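Single-stranded DNA-binding protein WHY1, chloroplastic (Solanum tuberosum, PDB 1L3A) binds single-stranded DNA as a homotetramer and activates transcription of the pathogenesis-related gene PR-10a when the plant's defences are elicited. Local coordinates at residues Ile104-Ser109 / Cys116-Asp121. Residues are numbered along the deposited sequence; the frame is centred on the assembly and turned at random.
Sequences IGSIIS and CEFFHD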
loop_
_atom_site.group_PDB
_atom_site.type_symbol
_atom_site.label_atom_id
_atom_site.label_comp_id
_atom_site.label_asym_id
_atom_site.label_seq_id
_atom_site.Cartn_x
_atom_site.Cartn_y
_atom_site.Cartn_z
ATOM N N ILE C 104 15.767 -0.478 4.306
ATOM C CA ILE C 104 14.616 -1.184 3.755
ATOM C C ILE C 104 14.145 -0.375 2.549
ATOM O O ILE C 104 13.582 -0.924 1.594
ATOM C CB ILE C 104 13.474 -1.298 4.780
ATOM C CG1 ILE C 104 13.850 -2.316 5.849
ATOM C CG2 ILE C 104 12.163 -1.676 4.080
ATOM C CD1 ILE C 104 12.894 -2.342 7.001
ATOM N N GLY C 105 14.397 0.932 2.595
ATOM C CA GLY C 105 14.019 1.800 1.491
ATOM C C GLY C 105 14.795 1.458 0.231
ATOM O O GLY C 105 14.265 1.518 -0.878
ATOM N N SER C 106 16.060 1.090 0.397
ATOM C CA SER C 106 16.889 0.727 -0.748
ATOM C C SER C 106 16.446 -0.577 -1.406
ATOM O O SER C 106 16.601 -0.749 -2.615
ATOM C CB SER C 106 18.353 0.605 -0.335
ATOM O OG SER C 106 18.915 1.886 -0.157
ATOM N N ILE C 107 15.898 -1.488 -0.607
ATOM C CA ILE C 107 15.444 -2.774 -1.113
ATOM C C ILE C 107 14.180 -2.638 -1.958
ATOM O O ILE C 107 14.136 -3.108 -3.093
ATOM C CB ILE C 107 15.155 -3.761 0.050
ATOM C CG1 ILE C 107 16.425 -3.983 0.873
ATOM C CG2 ILE C 107 14.626 -5.091 -0.495
ATOM C CD1 ILE C 107 17.543 -4.638 0.110
ATOM N N ILE C 108 13.155 -1.997 -1.411
ATOM C CA ILE C 108 11.889 -1.842 -2.128
ATOM C C ILE C 108 11.963 -0.960 -3.377
ATOM O O ILE C 108 11.066 -1.001 -4.224
ATOM C CB ILE C 108 10.777 -1.281 -1.198
ATOM C CG1 ILE C 108 11.182 0.086 -0.669
ATOM C CG2 ILE C 108 10.544 -2.216 -0.024
ATOM C CD1 ILE C 108 10.122 0.741 0.190
ATOM N N SER C 109 13.014 -0.158 -3.500
ATOM C CA SER C 109 13.131 0.693 -4.680
ATOM C C SER C 109 14.182 0.169 -5.663
ATOM O O SER C 109 14.589 0.889 -6.572
ATOM C CB SER C 109 13.448 2.151 -4.292
ATOM O OG SER C 109 14.705 2.292 -3.660
ATOM N N CYS C 116 22.896 -2.525 -4.439
ATOM C CA CYS C 116 23.081 -1.675 -3.275
ATOM C C CYS C 116 23.980 -2.423 -2.309
ATOM O O CYS C 116 24.028 -3.648 -2.332
ATOM C CB CYS C 116 21.736 -1.317 -2.620
ATOM S SG CYS C 116 20.708 -2.694 -2.030
ATOM N N GLU C 117 24.718 -1.683 -1.489
ATOM C CA GLU C 117 25.635 -2.273 -0.522
ATOM C C GLU C 117 25.401 -1.655 0.850
ATOM O O GLU C 117 25.130 -0.465 0.955
ATOM C CB GLU C 117 27.087 -2.023 -0.946
ATOM C CG GLU C 117 28.115 -2.811 -0.134
ATOM C CD GLU C 117 29.556 -2.365 -0.379
ATOM O OE1 GLU C 117 29.934 -1.260 0.080
ATOM O OE2 GLU C 117 30.315 -3.117 -1.028
ATOM N N PHE C 118 25.512 -2.468 1.897
ATOM C CA PHE C 118 25.312 -1.999 3.266
ATOM C C PHE C 118 26.501 -2.381 4.139
ATOM O O PHE C 118 26.901 -3.544 4.186
ATOM C CB PHE C 118 24.043 -2.610 3.865
ATOM C CG PHE C 118 22.790 -2.290 3.104
ATOM C CD1 PHE C 118 21.929 -3.311 2.688
ATOM C CD2 PHE C 118 22.439 -0.970 2.833
ATOM C CE1 PHE C 118 20.742 -3.020 2.019
ATOM C CE2 PHE C 118 21.249 -0.666 2.160
ATOM C CZ PHE C 118 20.401 -1.689 1.754
ATOM N N PHE C 119 27.033 -1.402 4.859
ATOM C CA PHE C 119 28.189 -1.610 5.723
ATOM C C PHE C 119 27.866 -1.349 7.191
ATOM O O PHE C 119 27.450 -0.252 7.547
ATOM C CB PHE C 119 29.311 -0.678 5.265
ATOM C CG PHE C 119 30.438 -0.549 6.246
ATOM C CD1 PHE C 119 31.444 -1.510 6.301
ATOM C CD2 PHE C 119 30.506 0.546 7.105
ATOM C CE1 PHE C 119 32.511 -1.382 7.197
ATOM C CE2 PHE C 119 31.566 0.686 8.004
ATOM C CZ PHE C 119 32.572 -0.279 8.050
ATOM N N HIS C 120 28.058 -2.348 8.045
ATOM C CA HIS C 120 27.782 -2.168 9.466
ATOM C C HIS C 120 29.033 -2.432 10.294
ATOM O O HIS C 120 29.781 -3.370 10.025
ATOM C CB HIS C 120 26.633 -3.082 9.917
ATOM C CG HIS C 120 25.277 -2.591 9.509
ATOM N ND1 HIS C 120 24.118 -3.285 9.788
ATOM C CD2 HIS C 120 24.892 -1.461 8.868
ATOM C CE1 HIS C 120 23.079 -2.601 9.340
ATOM N NE2 HIS C 120 23.522 -1.491 8.778
ATOM N N ASP C 121 29.253 -1.594 11.300
ATOM C CA ASP C 121 30.427 -1.702 12.160
ATOM C C ASP C 121 30.109 -1.032 13.493
ATOM O O ASP C 121 29.589 0.084 13.521
ATOM C CB ASP C 121 31.610 -1.004 11.468
ATOM C CG ASP C 121 32.909 -1.076 12.263
ATOM O OD1 ASP C 121 33.985 -0.902 11.643
ATOM O OD2 ASP C 121 32.865 -1.283 13.495
#
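With CG set opposite its own carbonyl carbon (chi1 -59°), Phe118 sends its ring from strand 116-120 at the helix, where Ser106 and Ile107 receive the far edge. Ile107 has its CG1 branch on the N side of the backbone (chi1 -60°), and a second bend in the same sense (chi2 -64°) brings CD1 nearer the strand, although its CB is not aimed there. CD1 lies near the ring plane, 4.1 Å from Phe118 CE1. Beside it, Ser106 CB lies 3.7 Å from Phe118 CZ, so two neighbouring helix residues hold adjacent parts of one ring edge, and neither lies over a face. Cys116, two residues back and therefore on the same side of the strand, adds its sulfur at 4.3 Å from Ile107 CD1; its small, weakly polar thiol suits a place where the backbones come close, with Ser106 CA and Cys116 CA 7.1 Å apart. Ser106, short enough for the same place, also packs on Ala171 of a neighbouring subunit. The long, flat phenylalanine instead bridges a wider gap, and Phe97, Leu99 and Leu136 also pack against it. Within segment 104-109, Ser109 OG donates to Gly105 O at 2.9 Å. The contact thus joins the short helix linking the two antiparallel four-stranded sheets to the first strand of the second sheet, an apolar helix-on-sheet packing within the Whirly fold.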